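Long-range contacts in uncharacterized protein (Clostridium sporogenes, PDB 4Q0Y), which is of unknown function but has a thioesterase-like hot-dog fold, which by itself does not establish any enzymatic activity: residues B[10-15]-B[24-29]; B[64-69]-B[92-97]. All coordinates share one frame; numbering follows the deposited sequence. Where two conformers were deposited one is given.

Interaction 1: residues B[10-15]-B[24-29]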
ATOM      1  N   SER B  10      -8.755  11.354  -5.887  1.00 13.41           N
ATOM      2  CA  SER B  10     -10.166  10.984  -5.721  1.00 13.71           C
ATOM      3  C   SER B  10     -10.510   9.778  -6.588  1.00 12.33           C
ATOM      4  O   SER B  10      -9.725   9.412  -7.475  1.00 12.80           O
ATOM      5  CB  SER B  10     -11.097  12.133  -6.124  1.00 14.54           C
ATOM      6  OG  SER B  10     -10.913  12.471  -7.476  1.00 14.92           O
ATOM      7  N   ILE B  11     -11.681   9.200  -6.325  1.00 12.36           N
ATOM      8  CA  ILE B  11     -12.280   8.208  -7.211  1.00 12.22           C
ATOM      9  C   ILE B  11     -13.718   8.634  -7.511  1.00 13.35           C
ATOM     10  O   ILE B  11     -14.541   8.656  -6.619  1.00 14.97           O
ATOM     11  CB  ILE B  11     -12.300   6.770  -6.610  1.00 12.95           C
ATOM     12  CG1 ILE B  11     -10.905   6.293  -6.182  1.00 12.72           C
ATOM     13  CG2 ILE B  11     -12.930   5.799  -7.605  1.00 16.24           C
ATOM     14  CD1 ILE B  11     -10.905   5.092  -5.256  1.00 13.75           C
ATOM     15  N   ASP B  12     -14.007   8.960  -8.765  1.00 12.80           N
ATOM     16  CA  ASP B  12     -15.383   9.236  -9.192  1.00 13.53           C
ATOM     17  C   ASP B  12     -16.107   7.902  -9.353  1.00 12.85           C
ATOM     18  O   ASP B  12     -15.539   6.961  -9.915  1.00 12.78           O
ATOM     19  CB  ASP B  12     -15.424  10.022 -10.485  1.00 15.05           C
ATOM     20  CG  ASP B  12     -14.852  11.400 -10.323  1.00 18.40           C
ATOM     21  OD1 ASP B  12     -15.389  12.136  -9.495  1.00 21.82           O
ATOM     22  OD2 ASP B  12     -13.889  11.754 -11.023  1.00 22.14           O
ATOM     23  N   VAL B  13     -17.345   7.838  -8.861  1.00 12.35           N
ATOM     24  CA  VAL B  13     -18.117   6.602  -8.822  1.00 13.14           C
ATOM     25  C   VAL B  13     -19.408   6.796  -9.623  1.00 12.94           C
ATOM     26  O   VAL B  13     -20.149   7.765  -9.413  1.00 12.71           O
ATOM     27  CB  VAL B  13     -18.445   6.173  -7.386  1.00 13.31           C
ATOM     28  CG1 VAL B  13     -19.215   4.843  -7.369  1.00 15.41           C
ATOM     29  CG2 VAL B  13     -17.161   6.085  -6.558  1.00 14.13           C
ATOM     30  N   PHE B  14     -19.669   5.849 -10.513  1.00 13.96           N
ATOM     31  CA  PHE B  14     -20.797   5.871 -11.454  1.00 13.20           C
ATOM     32  C   PHE B  14     -21.572   4.563 -11.391  1.00 12.60           C
ATOM     33  O   PHE B  14     -21.002   3.523 -11.025  1.00 14.26           O
ATOM     34  CB  PHE B  14     -20.310   6.061 -12.889  1.00 12.84           C
ATOM     35  CG  PHE B  14     -19.492   7.311 -13.105  1.00 14.79           C
ATOM     36  CD1 PHE B  14     -18.097   7.320 -12.819  1.00 13.99           C
ATOM     37  CD2 PHE B  14     -20.077   8.467 -13.612  1.00 15.93           C
ATOM     38  CE1 PHE B  14     -17.327   8.456 -13.026  1.00 15.96           C
ATOM     39  CE2 PHE B  14     -19.292   9.610 -13.810  1.00 15.67           C
ATOM     40  CZ  PHE B  14     -17.928   9.601 -13.517  1.00 14.74           C
ATOM     41  N   LYS B  15     -22.845   4.611 -11.782  1.00 14.62           N
ATOM     42  CA  LYS B  15     -23.692   3.434 -11.785  1.00 15.80           C
ATOM     43  C   LYS B  15     -23.208   2.441 -12.832  1.00 14.67           C
ATOM     44  O   LYS B  15     -22.903   2.824 -13.953  1.00 16.50           O
ATOM     45  CB  LYS B  15     -25.145   3.808 -12.048  1.00 19.24           C
ATOM     46  CG  LYS B  15     -26.112   2.663 -11.908  1.00 23.03           C
ATOM     47  CD  LYS B  15     -27.528   3.209 -11.926  1.00 31.02           C
ATOM     48  CE  LYS B  15     -28.534   2.111 -11.816  1.00 36.76           C
ATOM     49  NZ  LYS B  15     -28.355   1.301 -10.582  1.00 37.92           N
ATOM     50  N   ASN B  24     -21.912   7.335 -17.496  1.00 15.75           N
ATOM     51  CA  ASN B  24     -22.031   8.774 -17.209  1.00 18.47           C
ATOM     52  C   ASN B  24     -23.121   9.073 -16.187  1.00 17.26           C
ATOM     53  O   ASN B  24     -23.521  10.245 -16.045  1.00 17.82           O
ATOM     54  CB  ASN B  24     -22.413   9.517 -18.487  1.00 23.53           C
ATOM     55  CG  ASN B  24     -21.416   9.335 -19.607  1.00 31.11           C
ATOM     56  OD1 ASN B  24     -21.817   9.100 -20.732  1.00 47.06           O
ATOM     57  ND2 ASN B  24     -20.130   9.442 -19.314  1.00 33.89           N
ATOM     58  N   ASP B  25     -23.587   8.040 -15.480  1.00 16.46           N
ATOM     59  CA  ASP B  25     -24.632   8.177 -14.434  1.00 16.58           C
ATOM     60  C   ASP B  25     -23.915   8.252 -13.082  1.00 14.66           C
ATOM     61  O   ASP B  25     -23.650   7.244 -12.441  1.00 15.17           O
ATOM     62  CB  ASP B  25     -25.568   6.968 -14.519  1.00 15.29           C
ATOM     63  CG  ASP B  25     -26.744   7.050 -13.587  1.00 18.16           C
ATOM     64  OD1 ASP B  25     -26.847   7.986 -12.776  1.00 18.25           O
ATOM     65  OD2 ASP B  25     -27.588   6.149 -13.676  1.00 20.24           O
ATOM     66  N   LYS B  26     -23.576   9.473 -12.667  1.00 15.52           N
ATOM     67  CA  LYS B  26     -22.682   9.663 -11.511  1.00 17.11           C
ATOM     68  C   LYS B  26     -23.417   9.441 -10.201  1.00 17.79           C
ATOM     69  O   LYS B  26     -24.533   9.956 -10.018  1.00 17.86           O
ATOM     70  CB  LYS B  26     -22.028  11.045 -11.526  1.00 19.63           C
ATOM     71  CG  LYS B  26     -20.857  11.161 -10.535  1.00 21.06           C
ATOM     72  CD  LYS B  26     -19.949  12.302 -10.909  1.00 26.83           C
ATOM     73  CE  LYS B  26     -18.799  12.417  -9.935  1.00 28.36           C
ATOM     74  NZ  LYS B  26     -17.844  13.423 -10.454  1.00 37.19           N
ATOM     75  N   ILE B  27     -22.785   8.691  -9.302  1.00 17.12           N
ATOM     76  CA  ILE B  27     -23.308   8.388  -7.956  1.00 20.45           C
ATOM     77  C   ILE B  27     -22.629   9.237  -6.895  1.00 24.77           C
ATOM     78  O   ILE B  27     -23.295   9.749  -5.996  1.00 26.95           O
ATOM     79  CB  ILE B  27     -23.163   6.877  -7.638  1.00 23.84           C
ATOM     80  CG1 ILE B  27     -24.183   6.110  -8.470  1.00 24.25           C
ATOM     81  CG2 ILE B  27     -23.362   6.557  -6.140  1.00 26.99           C
ATOM     82  CD1 ILE B  27     -23.978   4.610  -8.479  1.00 27.72           C
ATOM     83  N   GLY B  28     -21.312   9.347  -6.954  1.00 20.06           N
ATOM     84  CA  GLY B  28     -20.595  10.108  -5.946  1.00 17.85           C
ATOM     85  C   GLY B  28     -19.106  10.111  -6.178  1.00 16.94           C
ATOM     86  O   GLY B  28     -18.633   9.726  -7.261  1.00 13.52           O
ATOM     87  N   VAL B  29     -18.373  10.528  -5.153  0.50 16.92           N
ATOM     88  CA  VAL B  29     -16.924  10.622  -5.225  0.50 15.95           C
ATOM     89  C   VAL B  29     -16.345  10.235  -3.879  0.50 15.47           C
ATOM     90  O   VAL B  29     -16.927  10.569  -2.837  0.50 16.32           O
ATOM     91  CB  VAL B  29     -16.459  12.000  -5.692  0.50 15.64           C
ATOM     92  CG1 VAL B  29     -17.111  13.089  -4.856  0.50 16.77           C
ATOM     93  CG2 VAL B  29     -14.934  12.083  -5.726  0.50 16.25           C
TER
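The carbonyl of Val13 takes two backbone donors from the facing strand, Ile27 N and Gly28 N, whose N-H groups converge on it in a classic beta bulge. Ile27 N lies 2.8 Å from Val13 O and Gly28 N 3.1 Å from it; both donors are tilted out of the carbonyl plane. Val13 N returns a bond to Gly28 O, while past the bulge Lys15 N bonds to Asp25 O at 2.8 Å. The extra residue shifts the antiparallel register by one, pairing Asp12 with Val29 but Phe14 with Lys26.

Lys26 consequently shares a face of the sheet with both Asp12 and Phe14. Its CG stands anti to the backbone N (chi1 -167°) and the chain beyond is extended. CB and CG pass the CE2 corner of the Phe14 ring, CB at 3.8 Å from CE2, before NZ reaches Asp12 OD1 at 2.9 Å in a salt bridge. NZ comes from above the carboxylate plane, and Asp12 OD2 is held separately by Asn75 ND2. At the bulge, Ile27 sends CD1 over the backbone of the other strand, 3.5 Å from Lys15 CA. The carboxylate of Asp25 runs beside the aliphatic part of Lys15, the two side chains pointing the same way.

The hairpin forms one margin of the antiparallel sheet, with strand 26-30 outermost within the chain and strand 4-15 paired on its other side with strand 68-80. Ile11 packs against Leu36 and Phe39 of helix 33-44, whereas Val13 and Ile27 both touch Tyr70 of strand 68-80 and Val130 of the C-terminal segment.

Interaction 2: residues B[64-69]-B[92-97]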
ATOM      1  N   GLU B  64     -25.839  -8.220 -10.084  1.00 19.05           N
ATOM      2  CA  GLU B  64     -26.635  -8.715  -8.972  1.00 20.10           C
ATOM      3  C   GLU B  64     -25.910  -9.751  -8.123  1.00 20.00           C
ATOM      4  O   GLU B  64     -26.310  -9.991  -6.987  1.00 20.47           O
ATOM      5  CB  GLU B  64     -27.959  -9.300  -9.451  1.00 23.28           C
ATOM      6  CG  GLU B  64     -28.901  -8.347 -10.170  1.00 24.46           C
ATOM      7  CD  GLU B  64     -28.624  -8.145 -11.649  1.00 27.02           C
ATOM      8  OE1 GLU B  64     -27.747  -8.796 -12.252  1.00 27.59           O
ATOM      9  OE2 GLU B  64     -29.300  -7.301 -12.219  1.00 29.80           O
ATOM     10  N   SER B  65     -24.861 -10.376  -8.682  1.00 19.16           N
ATOM     11  CA  SER B  65     -24.059 -11.378  -7.986  1.00 20.12           C
ATOM     12  C   SER B  65     -23.053 -10.794  -6.991  1.00 19.09           C
ATOM     13  O   SER B  65     -22.436 -11.536  -6.272  1.00 19.57           O
ATOM     14  CB  SER B  65     -23.297 -12.233  -9.017  1.00 20.91           C
ATOM     15  OG  SER B  65     -24.207 -12.813  -9.958  1.00 21.86           O
ATOM     16  N   PHE B  66     -22.916  -9.473  -6.932  1.00 18.24           N
ATOM     17  CA  PHE B  66     -21.890  -8.800  -6.137  1.00 18.23           C
ATOM     18  C   PHE B  66     -22.487  -7.829  -5.122  1.00 18.79           C
ATOM     19  O   PHE B  66     -23.575  -7.289  -5.332  1.00 18.47           O
ATOM     20  CB  PHE B  66     -20.951  -8.051  -7.076  1.00 14.96           C
ATOM     21  CG  PHE B  66     -20.162  -8.961  -7.966  1.00 15.14           C
ATOM     22  CD1 PHE B  66     -20.691  -9.378  -9.184  1.00 15.72           C
ATOM     23  CD2 PHE B  66     -18.897  -9.410  -7.583  1.00 15.95           C
ATOM     24  CE1 PHE B  66     -19.974 -10.253 -10.014  1.00 16.93           C
ATOM     25  CE2 PHE B  66     -18.172 -10.273  -8.404  1.00 16.81           C
ATOM     26  CZ  PHE B  66     -18.728 -10.711  -9.607  1.00 17.29           C
ATOM     27  N   LYS B  67     -21.774  -7.628  -4.013  1.00 18.96           N
ATOM     28  CA  LYS B  67     -22.167  -6.646  -3.006  1.00 18.64           C
ATOM     29  C   LYS B  67     -22.191  -5.236  -3.585  1.00 17.31           C
ATOM     30  O   LYS B  67     -23.185  -4.518  -3.404  1.00 18.27           O
ATOM     31  CB  LYS B  67     -21.227  -6.710  -1.787  1.00 20.70           C
ATOM     32  CG  LYS B  67     -21.474  -5.732  -0.652  1.00 22.70           C
ATOM     33  CD  LYS B  67     -22.689  -6.118   0.138  1.00 30.47           C
ATOM     34  CE  LYS B  67     -23.242  -4.925   0.878  1.00 31.93           C
ATOM     35  NZ  LYS B  67     -24.326  -5.295   1.825  1.00 32.44           N
ATOM     36  N   TYR B  68     -21.121  -4.856  -4.282  1.00 15.84           N
ATOM     37  CA  TYR B  68     -21.038  -3.552  -4.949  1.00 16.78           C
ATOM     38  C   TYR B  68     -20.627  -3.736  -6.384  1.00 16.29           C
ATOM     39  O   TYR B  68     -19.781  -4.608  -6.691  1.00 17.54           O
ATOM     40  CB  TYR B  68     -20.024  -2.638  -4.309  1.00 17.28           C
ATOM     41  CG  TYR B  68     -20.227  -2.409  -2.851  1.00 18.93           C
ATOM     42  CD1 TYR B  68     -21.333  -1.672  -2.396  1.00 20.38           C
ATOM     43  CD2 TYR B  68     -19.334  -2.911  -1.916  1.00 17.68           C
ATOM     44  CE1 TYR B  68     -21.534  -1.463  -1.041  1.00 23.17           C
ATOM     45  CE2 TYR B  68     -19.516  -2.702  -0.559  1.00 20.87           C
ATOM     46  CZ  TYR B  68     -20.616  -1.974  -0.125  1.00 22.35           C
ATOM     47  OH  TYR B  68     -20.824  -1.750   1.195  1.00 25.33           O
ATOM     48  N   SER B  69     -21.253  -2.955  -7.252  1.00 15.41           N
ATOM     49  CA  SER B  69     -20.871  -2.894  -8.672  0.50 15.65           C
ATOM     50  C   SER B  69     -20.894  -1.430  -9.078  1.00 15.55           C
ATOM     51  O   SER B  69     -21.918  -0.767  -8.954  1.00 15.98           O
ATOM     52  CB  SER B  69     -21.748  -3.729  -9.607  0.50 15.98           C
ATOM     53  OG  SER B  69     -21.976  -5.006  -9.078  0.50 16.38           O
ATOM     54  N   TYR B  92     -14.316  -0.918 -14.531  1.00 10.94           N
ATOM     55  CA  TYR B  92     -15.547  -1.548 -14.007  1.00 11.98           C
ATOM     56  C   TYR B  92     -15.103  -2.368 -12.812  1.00 13.08           C
ATOM     57  O   TYR B  92     -14.126  -3.120 -12.909  1.00 13.67           O
ATOM     58  CB  TYR B  92     -16.246  -2.449 -15.045  1.00 12.25           C
ATOM     59  CG  TYR B  92     -16.295  -1.902 -16.476  1.00 13.28           C
ATOM     60  CD1 TYR B  92     -16.532  -0.533 -16.744  1.00 13.62           C
ATOM     61  CD2 TYR B  92     -16.181  -2.764 -17.561  1.00 14.34           C
ATOM     62  CE1 TYR B  92     -16.580  -0.045 -18.044  1.00 14.52           C
ATOM     63  CE2 TYR B  92     -16.231  -2.286 -18.870  1.00 14.98           C
ATOM     64  CZ  TYR B  92     -16.424  -0.927 -19.104  1.00 14.84           C
ATOM     65  OH  TYR B  92     -16.492  -0.447 -20.386  1.00 15.99           O
ATOM     66  N   ILE B  93     -15.818  -2.253 -11.693  1.00 12.63           N
ATOM     67  CA  ILE B  93     -15.449  -3.007 -10.492  1.00 13.33           C
ATOM     68  C   ILE B  93     -16.650  -3.779  -9.973  1.00 13.01           C
ATOM     69  O   ILE B  93     -17.750  -3.233  -9.928  1.00 12.33           O
ATOM     70  CB  ILE B  93     -14.772  -2.102  -9.429  1.00 16.09           C
ATOM     71  CG1 ILE B  93     -14.098  -2.946  -8.361  1.00 17.62           C
ATOM     72  CG2 ILE B  93     -15.755  -1.115  -8.807  1.00 16.61           C
ATOM     73  CD1 ILE B  93     -12.967  -2.228  -7.656  1.00 19.64           C
ATOM     74  N   LEU B  94     -16.419  -5.067  -9.667  1.00 13.92           N
ATOM     75  CA  LEU B  94     -17.437  -5.976  -9.143  1.00 13.83           C
ATOM     76  C   LEU B  94     -16.873  -6.525  -7.846  1.00 14.85           C
ATOM     77  O   LEU B  94     -15.882  -7.256  -7.866  1.00 13.39           O
ATOM     78  CB  LEU B  94     -17.685  -7.086 -10.148  1.00 14.38           C
ATOM     79  CG  LEU B  94     -18.193  -6.657 -11.515  1.00 16.55           C
ATOM     80  CD1 LEU B  94     -18.136  -7.844 -12.477  1.00 19.00           C
ATOM     81  CD2 LEU B  94     -19.596  -6.086 -11.415  1.00 17.94           C
ATOM     82  N   VAL B  95     -17.468  -6.140  -6.719  1.00 14.89           N
ATOM     83  CA  VAL B  95     -16.901  -6.405  -5.390  1.00 16.49           C
ATOM     84  C   VAL B  95     -17.753  -7.407  -4.619  1.00 17.16           C
ATOM     85  O   VAL B  95     -18.918  -7.117  -4.319  1.00 16.66           O
ATOM     86  CB  VAL B  95     -16.765  -5.118  -4.536  1.00 15.14           C
ATOM     87  CG1 VAL B  95     -16.148  -5.403  -3.162  1.00 14.65           C
ATOM     88  CG2 VAL B  95     -15.955  -4.059  -5.265  1.00 14.62           C
ATOM     89  N   GLY B  96     -17.157  -8.544  -4.255  1.00 16.78           N
ATOM     90  CA  GLY B  96     -17.767  -9.474  -3.336  1.00 18.71           C
ATOM     91  C   GLY B  96     -18.879 -10.336  -3.878  1.00 19.59           C
ATOM     92  O   GLY B  96     -20.065 -10.081  -3.618  1.00 19.67           O
ATOM     93  N   ASP B  97     -18.489 -11.377  -4.611  1.00 18.98           N
ATOM     94  CA  ASP B  97     -19.433 -12.424  -5.022  1.00 18.86           C
ATOM     95  C   ASP B  97     -19.659 -13.416  -3.883  1.00 19.89           C
ATOM     96  O   ASP B  97     -19.112 -13.241  -2.784  1.00 19.20           O
ATOM     97  CB  ASP B  97     -19.027 -13.080  -6.356  1.00 20.24           C
ATOM     98  CG  ASP B  97     -17.757 -13.938  -6.281  1.00 22.56           C
ATOM     99  OD1 ASP B  97     -17.212 -14.245  -5.194  1.00 21.16           O
ATOM    100  OD2 ASP B  97     -17.321 -14.343  -7.380  1.00 26.37           O
TER
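Phe66 lays one face of its ring over Leu94, whose CB sits 3.5 Å from the ring centroid and only 6° off the normal, a CH-pi contact. From Leu94, CD1 extends toward the CE1 corner of the ring at 3.9 Å, whereas CD2 turns to Ser69 and lies 3.7 Å from its CB. Leu94 thus touches the aromatic ring with CB and CD1 and the serine with CD2. Asp97 runs beside Phe66 in the same direction, its carboxylate plane 24° from that of the ring and its CB 3.6 Å from Phe66 CE2. Its OD1 accepts a hydrogen bond from Lys101 N.

In the backbone that carries these side chains, the ends of strands 68-80 and 83-95 pair antiparallel in a hairpin of the hot-dog-like sheet, with Lys67 and Tyr68 both facing Val95 in a classic beta bulge. Val95 N bonds to Tyr68 O at 2.8 Å; Tyr68 N returns a longer bond to Val95 O. One residue earlier on the first segment, Lys67 N reaches Gly96 O, one residue past Val95, at 3.0 Å. Gly96 has a positive phi (76°), a conformation favoured by glycine.

Tyr68 and Val95 project from the face that bears neither Leu94 nor Ser69, their CB atoms 4.1 Å apart. Val95 CG1 lies at the edge of the Tyr68 ring, while Lys67 CG is over a face of that ring, offset toward its rim. On this face Val95 also packs on Leu123 and Lys124 of helix 117-126.

How the interactions relate
From the N terminus, strand 4-15 leads into strand 26-30, and interaction 1 closes that first hairpin, with eight residues separating 10-15 from 24-29. The chain then passes through helix 33-44 and strand 52-55 before reaching 64-69, where interaction 2 opens; it closes at 92-97, after a long excursion made mostly of strands 68-80 and 83-95. The two loops follow in series, neither nesting nor crossing. Their centres are 15 Å apart and they do not touch, but they belong to one sheet in which strands 4-15 and 68-80 are neighbours. Interaction 1 therefore joins the strand outermost within this chain to that sheet, and interaction 2 joins two of its inner strands.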